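PDB 4CH7: siroheme decarboxylase from Hydrogenobacter thermophilus, which catalyses the decarboxylation of siroheme to 12,18-didecarboxysiroheme, a step in the biosynthesis of heme d1. Local coordinates for residues 132-140 and 261-271. Sequence-based numbering, arbitrary orientation.
Sequences YLVLRVVRL and HCYQRTTSEKF
L135 and R265 meet with the leucine methyl CD2 over one face of the guanidinium, displaced from the centre toward its NE and NH2 side and 3.5 Å from NH2. Along the edge of that group, S268 OG, F271 O and a water lie in its plane: NH1 gives a nearly straight bond of 2.6 Å to F271 O, NH2 donates to S268 OG, and NE reaches the water, which also accepts from R136 N. The bend at chi3 (-71°) turns the edge of the guanidinium toward the loop 266-271, and NH1 also bonds Y273 O. With a leucine in place of R265, F271 O would keep the bond from S268 N and S268 OG that from F271 N, but the loop, without the guanidinium bridging the two, would probably be freer to shift. The F271 side chain crosses those of L133 and L135 at about a right angle: L133 CD1 comes within 3.4 Å of F271 CD1, and L135 CD1 makes an off-centre CH-pi contact with the ring. Where the strands pair, V138 and Q264 form an antiparallel hydrogen-bonded pair, joining the two AsnC-like domains of the chain edge to edge within one closed beta barrel. L140 N extends the ladder to C262 O, and the L140 side chain crosses Q264 with CD2 3.3 Å from NE2. On the face of R139 and Y263, the arginine chain, bent at chi2 and chi3, lays CG 3.5 Å from Y263 CE2. R139 NE then donates to H261 ND1 at 3.0 Å, in the guanidinium plane but 34° out of the imidazole plane. V137 CB packs against CB of Y263, a tyrosine whose side chain lies about 7 Å from that of H93, the inferred active-site histidine.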
ATOM      1  N   TYR A 132     -17.150   9.124 -11.495  1.00 50.21           N
ATOM      2  CA  TYR A 132     -16.056   8.498 -10.762  1.00 45.44           C
ATOM      3  C   TYR A 132     -16.424   8.190  -9.315  1.00 49.66           C
ATOM      4  O   TYR A 132     -17.392   8.732  -8.775  1.00 45.89           O
ATOM      5  CB  TYR A 132     -14.777   9.342 -10.828  1.00 50.43           C
ATOM      6  CG  TYR A 132     -14.897  10.736 -10.249  1.00 46.46           C
ATOM      7  CD1 TYR A 132     -14.652  10.976  -8.904  1.00 51.94           C
ATOM      8  CD2 TYR A 132     -15.227  11.815 -11.056  1.00 54.93           C
ATOM      9  CE1 TYR A 132     -14.751  12.249  -8.376  1.00 54.53           C
ATOM     10  CE2 TYR A 132     -15.326  13.089 -10.537  1.00 52.50           C
ATOM     11  CZ  TYR A 132     -15.088  13.299  -9.198  1.00 51.27           C
ATOM     12  OH  TYR A 132     -15.189  14.569  -8.679  1.00 57.54           O
ATOM     13  N   LEU A 133     -15.645   7.306  -8.698  1.00 43.82           N
ATOM     14  CA  LEU A 133     -15.882   6.913  -7.317  1.00 42.64           C
ATOM     15  C   LEU A 133     -14.678   7.256  -6.451  1.00 46.28           C
ATOM     16  O   LEU A 133     -13.531   7.141  -6.890  1.00 43.59           O
ATOM     17  CB  LEU A 133     -16.173   5.415  -7.230  1.00 50.33           C
ATOM     18  CG  LEU A 133     -17.382   4.908  -8.010  1.00 51.83           C
ATOM     19  CD1 LEU A 133     -17.507   3.404  -7.885  1.00 45.27           C
ATOM     20  CD2 LEU A 133     -18.650   5.592  -7.538  1.00 47.72           C
ATOM     21  N   VAL A 134     -14.948   7.693  -5.225  1.00 46.42           N
ATOM     22  CA  VAL A 134     -13.896   7.969  -4.259  1.00 49.61           C
ATOM     23  C   VAL A 134     -14.156   7.136  -3.010  1.00 43.27           C
ATOM     24  O   VAL A 134     -14.951   7.518  -2.145  1.00 42.33           O
ATOM     25  CB  VAL A 134     -13.811   9.473  -3.922  1.00 41.20           C
ATOM     26  CG1 VAL A 134     -12.805   9.712  -2.813  1.00 45.73           C
ATOM     27  CG2 VAL A 134     -13.426  10.266  -5.163  1.00 43.39           C
ATOM     28  N   LEU A 135     -13.491   5.985  -2.933  1.00 43.05           N
ATOM     29  CA  LEU A 135     -13.740   5.021  -1.867  1.00 43.17           C
ATOM     30  C   LEU A 135     -12.547   4.907  -0.924  1.00 50.83           C
ATOM     31  O   LEU A 135     -11.429   4.622  -1.355  1.00 52.20           O
ATOM     32  CB  LEU A 135     -14.059   3.645  -2.462  1.00 38.95           C
ATOM     33  CG  LEU A 135     -15.073   3.623  -3.605  1.00 44.22           C
ATOM     34  CD1 LEU A 135     -15.274   2.211  -4.131  1.00 50.00           C
ATOM     35  CD2 LEU A 135     -16.393   4.219  -3.163  1.00 42.47           C
ATOM     36  N   ARG A 136     -12.788   5.132   0.364  1.00 45.99           N
ATOM     37  CA  ARG A 136     -11.744   4.959   1.365  1.00 41.07           C
ATOM     38  C   ARG A 136     -11.907   3.630   2.086  1.00 44.69           C
ATOM     39  O   ARG A 136     -12.864   3.428   2.836  1.00 40.61           O
ATOM     40  CB  ARG A 136     -11.743   6.122   2.355  1.00 44.35           C
ATOM     41  CG  ARG A 136     -11.139   7.389   1.777  1.00 43.63           C
ATOM     42  CD  ARG A 136     -11.166   8.538   2.765  1.00 51.10           C
ATOM     43  NE  ARG A 136     -10.535   9.730   2.208  1.00 42.14           N
ATOM     44  CZ  ARG A 136     -11.146  10.579   1.388  1.00 51.08           C
ATOM     45  NH1 ARG A 136     -12.403  10.368   1.024  1.00 38.46           N
ATOM     46  NH2 ARG A 136     -10.502  11.640   0.922  1.00 42.50           N
ATOM     47  N   VAL A 137     -10.964   2.726   1.849  1.00 50.20           N
ATOM     48  CA  VAL A 137     -11.016   1.390   2.422  1.00 49.05           C
ATOM     49  C   VAL A 137     -10.009   1.232   3.557  1.00 51.25           C
ATOM     50  O   VAL A 137      -9.018   1.962   3.628  1.00 53.11           O
ATOM     51  CB  VAL A 137     -10.757   0.314   1.352  1.00 44.99           C
ATOM     52  CG1 VAL A 137     -11.801   0.399   0.251  1.00 42.33           C
ATOM     53  CG2 VAL A 137      -9.362   0.466   0.763  1.00 47.59           C
ATOM     54  N   VAL A 138     -10.283   0.287   4.450  1.00 46.57           N
ATOM     55  CA  VAL A 138      -9.371  -0.045   5.535  1.00 49.96           C
ATOM     56  C   VAL A 138      -9.040  -1.527   5.428  1.00 51.10           C
ATOM     57  O   VAL A 138      -9.939  -2.352   5.272  1.00 44.91           O
ATOM     58  CB  VAL A 138     -10.007   0.217   6.907  1.00 42.36           C
ATOM     59  CG1 VAL A 138      -8.934   0.263   7.983  1.00 57.16           C
ATOM     60  CG2 VAL A 138     -10.795   1.513   6.888  1.00 69.21           C
ATOM     61  N   ARG A 139      -7.757  -1.867   5.503  1.00 52.31           N
ATOM     62  CA  ARG A 139      -7.339  -3.263   5.403  1.00 58.78           C
ATOM     63  C   ARG A 139      -7.879  -4.074   6.573  1.00 56.42           C
ATOM     64  O   ARG A 139      -7.800  -3.642   7.722  1.00 61.19           O
ATOM     65  CB  ARG A 139      -5.815  -3.367   5.372  1.00 60.68           C
ATOM     66  CG  ARG A 139      -5.269  -4.345   4.337  1.00 72.19           C
ATOM     67  CD  ARG A 139      -4.753  -5.627   4.965  1.00 78.32           C
ATOM     68  NE  ARG A 139      -3.540  -6.080   4.291  1.00 89.69           N
ATOM     69  CZ  ARG A 139      -2.314  -5.911   4.774  1.00 91.69           C
ATOM     70  NH1 ARG A 139      -2.135  -5.313   5.944  1.00 95.96           N
ATOM     71  NH2 ARG A 139      -1.265  -6.344   4.091  1.00 87.59           N
ATOM     72  N   LEU A 140      -8.442  -5.240   6.277  1.00 66.83           N
ATOM     73  CA  LEU A 140      -8.867  -6.153   7.331  1.00 74.35           C
ATOM     74  C   LEU A 140      -7.723  -7.091   7.693  1.00 78.35           C
ATOM     75  O   LEU A 140      -7.607  -8.186   7.142  1.00 78.64           O
ATOM     76  CB  LEU A 140     -10.115  -6.945   6.927  1.00 72.38           C
ATOM     77  CG  LEU A 140     -11.447  -6.196   6.926  1.00 64.58           C
ATOM     78  CD1 LEU A 140     -12.611  -7.154   6.743  1.00 55.46           C
ATOM     79  CD2 LEU A 140     -11.607  -5.420   8.213  1.00 76.87           C
ATOM     80  N   HIS A 261      -5.809 -10.138   0.308  1.00 61.20           N
ATOM     81  CA  HIS A 261      -6.188  -8.997   1.137  1.00 62.80           C
ATOM     82  C   HIS A 261      -7.691  -8.754   1.187  1.00 57.65           C
ATOM     83  O   HIS A 261      -8.393  -8.900   0.186  1.00 58.90           O
ATOM     84  CB  HIS A 261      -5.480  -7.730   0.657  1.00 59.51           C
ATOM     85  CG  HIS A 261      -3.990  -7.835   0.672  1.00 71.54           C
ATOM     86  ND1 HIS A 261      -3.258  -7.853   1.840  1.00 75.84           N
ATOM     87  CD2 HIS A 261      -3.091  -7.926  -0.336  1.00 80.25           C
ATOM     88  CE1 HIS A 261      -1.973  -7.954   1.549  1.00 76.85           C
ATOM     89  NE2 HIS A 261      -1.846  -8.001   0.235  1.00 82.11           N
ATOM     90  N   CYS A 262      -8.173  -8.378   2.368  1.00 53.47           N
ATOM     91  CA  CYS A 262      -9.556  -7.962   2.535  1.00 47.12           C
ATOM     92  C   CYS A 262      -9.598  -6.530   3.052  1.00 54.23           C
ATOM     93  O   CYS A 262      -8.772  -6.131   3.876  1.00 52.10           O
ATOM     94  CB  CYS A 262     -10.302  -8.895   3.489  1.00 54.80           C
ATOM     95  SG  CYS A 262     -10.504 -10.575   2.863  1.00 54.29           S
ATOM     96  N   TYR A 263     -10.553  -5.756   2.551  1.00 49.16           N
ATOM     97  CA  TYR A 263     -10.709  -4.371   2.966  1.00 49.53           C
ATOM     98  C   TYR A 263     -12.166  -4.117   3.299  1.00 47.96           C
ATOM     99  O   TYR A 263     -13.049  -4.840   2.834  1.00 48.82           O
ATOM    100  CB  TYR A 263     -10.279  -3.423   1.848  1.00 44.50           C
ATOM    101  CG  TYR A 263      -8.894  -3.687   1.305  1.00 50.27           C
ATOM    102  CD1 TYR A 263      -8.694  -4.606   0.284  1.00 56.51           C
ATOM    103  CD2 TYR A 263      -7.788  -3.011   1.802  1.00 54.54           C
ATOM    104  CE1 TYR A 263      -7.435  -4.852  -0.219  1.00 59.83           C
ATOM    105  CE2 TYR A 263      -6.524  -3.250   1.302  1.00 65.91           C
ATOM    106  CZ  TYR A 263      -6.353  -4.172   0.294  1.00 62.27           C
ATOM    107  OH  TYR A 263      -5.096  -4.415  -0.207  1.00 66.98           O
ATOM    108  N   GLN A 264     -12.420  -3.092   4.103  1.00 48.32           N
ATOM    109  CA  GLN A 264     -13.789  -2.689   4.374  1.00 44.56           C
ATOM    110  C   GLN A 264     -13.940  -1.178   4.271  1.00 41.00           C
ATOM    111  O   GLN A 264     -12.977  -0.423   4.437  1.00 40.42           O
ATOM    112  CB  GLN A 264     -14.248  -3.181   5.747  1.00 43.23           C
ATOM    113  CG  GLN A 264     -13.498  -2.567   6.920  1.00 53.21           C
ATOM    114  CD  GLN A 264     -14.208  -2.807   8.235  1.00 59.23           C
ATOM    115  OE1 GLN A 264     -15.432  -2.926   8.272  1.00 58.31           O
ATOM    116  NE2 GLN A 264     -13.449  -2.879   9.322  1.00 62.84           N
ATOM    117  N   ARG A 265     -15.158  -0.752   3.972  1.00 42.68           N
ATOM    118  CA  ARG A 265     -15.485   0.658   3.914  1.00 44.64           C
ATOM    119  C   ARG A 265     -16.930   0.802   4.337  1.00 49.40           C
ATOM    120  O   ARG A 265     -17.601  -0.189   4.626  1.00 42.61           O
ATOM    121  CB  ARG A 265     -15.310   1.190   2.492  1.00 38.01           C
ATOM    122  CG  ARG A 265     -16.158   0.464   1.453  1.00 38.31           C
ATOM    123  CD  ARG A 265     -16.070   1.135   0.083  1.00 44.20           C
ATOM    124  NE  ARG A 265     -16.755   2.427   0.041  1.00 44.27           N
ATOM    125  CZ  ARG A 265     -17.986   2.604  -0.430  1.00 44.47           C
ATOM    126  NH1 ARG A 265     -18.679   1.577  -0.901  1.00 41.10           N
ATOM    127  NH2 ARG A 265     -18.532   3.810  -0.428  1.00 43.21           N
ATOM    128  N   THR A 266     -17.414   2.034   4.372  1.00 40.34           N
ATOM    129  CA  THR A 266     -18.824   2.256   4.617  1.00 34.44           C
ATOM    130  C   THR A 266     -19.588   1.964   3.337  1.00 38.85           C
ATOM    131  O   THR A 266     -18.993   1.856   2.266  1.00 47.65           O
ATOM    132  CB  THR A 266     -19.095   3.700   5.036  1.00 40.48           C
ATOM    133  OG1 THR A 266     -20.437   3.799   5.520  1.00 43.01           O
ATOM    134  CG2 THR A 266     -18.904   4.649   3.863  1.00 39.38           C
ATOM    135  N   THR A 267     -20.904   1.816   3.448  1.00 43.24           N
ATOM    136  CA  THR A 267     -21.746   1.723   2.263  1.00 41.04           C
ATOM    137  C   THR A 267     -22.092   3.133   1.812  1.00 46.45           C
ATOM    138  O   THR A 267     -22.037   4.072   2.607  1.00 47.55           O
ATOM    139  CB  THR A 267     -23.045   0.947   2.537  1.00 42.26           C
ATOM    140  OG1 THR A 267     -23.829   1.646   3.512  1.00 54.84           O
ATOM    141  CG2 THR A 267     -22.739  -0.451   3.045  1.00 43.09           C
ATOM    142  N   SER A 268     -22.429   3.285   0.536  1.00 49.33           N
ATOM    143  CA  SER A 268     -22.839   4.582   0.012  1.00 54.59           C
ATOM    144  C   SER A 268     -23.792   4.386  -1.157  1.00 61.14           C
ATOM    145  O   SER A 268     -23.873   3.294  -1.724  1.00 51.62           O
ATOM    146  CB  SER A 268     -21.625   5.398  -0.437  1.00 49.63           C
ATOM    147  OG  SER A 268     -21.146   4.955  -1.696  1.00 52.24           O
ATOM    148  N   GLU A 269     -24.515   5.444  -1.511  1.00 58.33           N
ATOM    149  CA  GLU A 269     -25.434   5.397  -2.641  1.00 52.93           C
ATOM    150  C   GLU A 269     -24.685   5.107  -3.938  1.00 56.28           C
ATOM    151  O   GLU A 269     -25.164   4.356  -4.790  1.00 52.85           O
ATOM    152  CB  GLU A 269     -26.206   6.714  -2.754  1.00 58.83           C
ATOM    153  CG  GLU A 269     -27.172   6.972  -1.600  1.00 63.24           C
ATOM    154  CD  GLU A 269     -27.675   8.405  -1.557  1.00 77.74           C
ATOM    155  OE1 GLU A 269     -27.150   9.249  -2.313  1.00 64.42           O
ATOM    156  OE2 GLU A 269     -28.594   8.683  -0.760  1.00 71.31           O
ATOM    157  N   LYS A 270     -23.499   5.695  -4.073  1.00 42.79           N
ATOM    158  CA  LYS A 270     -22.681   5.527  -5.271  1.00 48.37           C
ATOM    159  C   LYS A 270     -22.042   4.143  -5.390  1.00 46.09           C
ATOM    160  O   LYS A 270     -21.710   3.700  -6.493  1.00 47.25           O
ATOM    161  CB  LYS A 270     -21.605   6.612  -5.339  1.00 49.47           C
ATOM    162  CG  LYS A 270     -22.146   7.986  -5.697  1.00 56.59           C
ATOM    163  CD  LYS A 270     -21.061   9.048  -5.631  1.00 58.83           C
ATOM    164  CE  LYS A 270     -21.606  10.395  -6.078  1.00 53.01           C
ATOM    165  NZ  LYS A 270     -20.592  11.477  -5.963  1.00 50.18           N
ATOM    166  N   PHE A 271     -21.872   3.464  -4.258  1.00 46.22           N
ATOM    167  CA  PHE A 271     -21.266   2.134  -4.244  1.00 46.03           C
ATOM    168  C   PHE A 271     -21.666   1.393  -2.969  1.00 46.08           C
ATOM    169  O   PHE A 271     -21.100   1.631  -1.903  1.00 46.36           O
ATOM    170  CB  PHE A 271     -19.743   2.252  -4.339  1.00 49.02           C
ATOM    171  CG  PHE A 271     -19.075   1.063  -4.968  1.00 50.54           C
ATOM    172  CD1 PHE A 271     -19.183   0.834  -6.331  1.00 53.59           C
ATOM    173  CD2 PHE A 271     -18.327   0.184  -4.199  1.00 43.49           C
ATOM    174  CE1 PHE A 271     -18.561  -0.255  -6.920  1.00 54.10           C
ATOM    175  CE2 PHE A 271     -17.701  -0.910  -4.778  1.00 50.50           C
ATOM    176  CZ  PHE A 271     -17.818  -1.129  -6.141  1.00 47.74           C
TER
HETATM  177  O   HOH W   1     -15.652   4.901   1.067  1.00 40.46           O
HETATM  178  O   HOH W   2     -15.199   4.266   3.981  1.00 51.02           O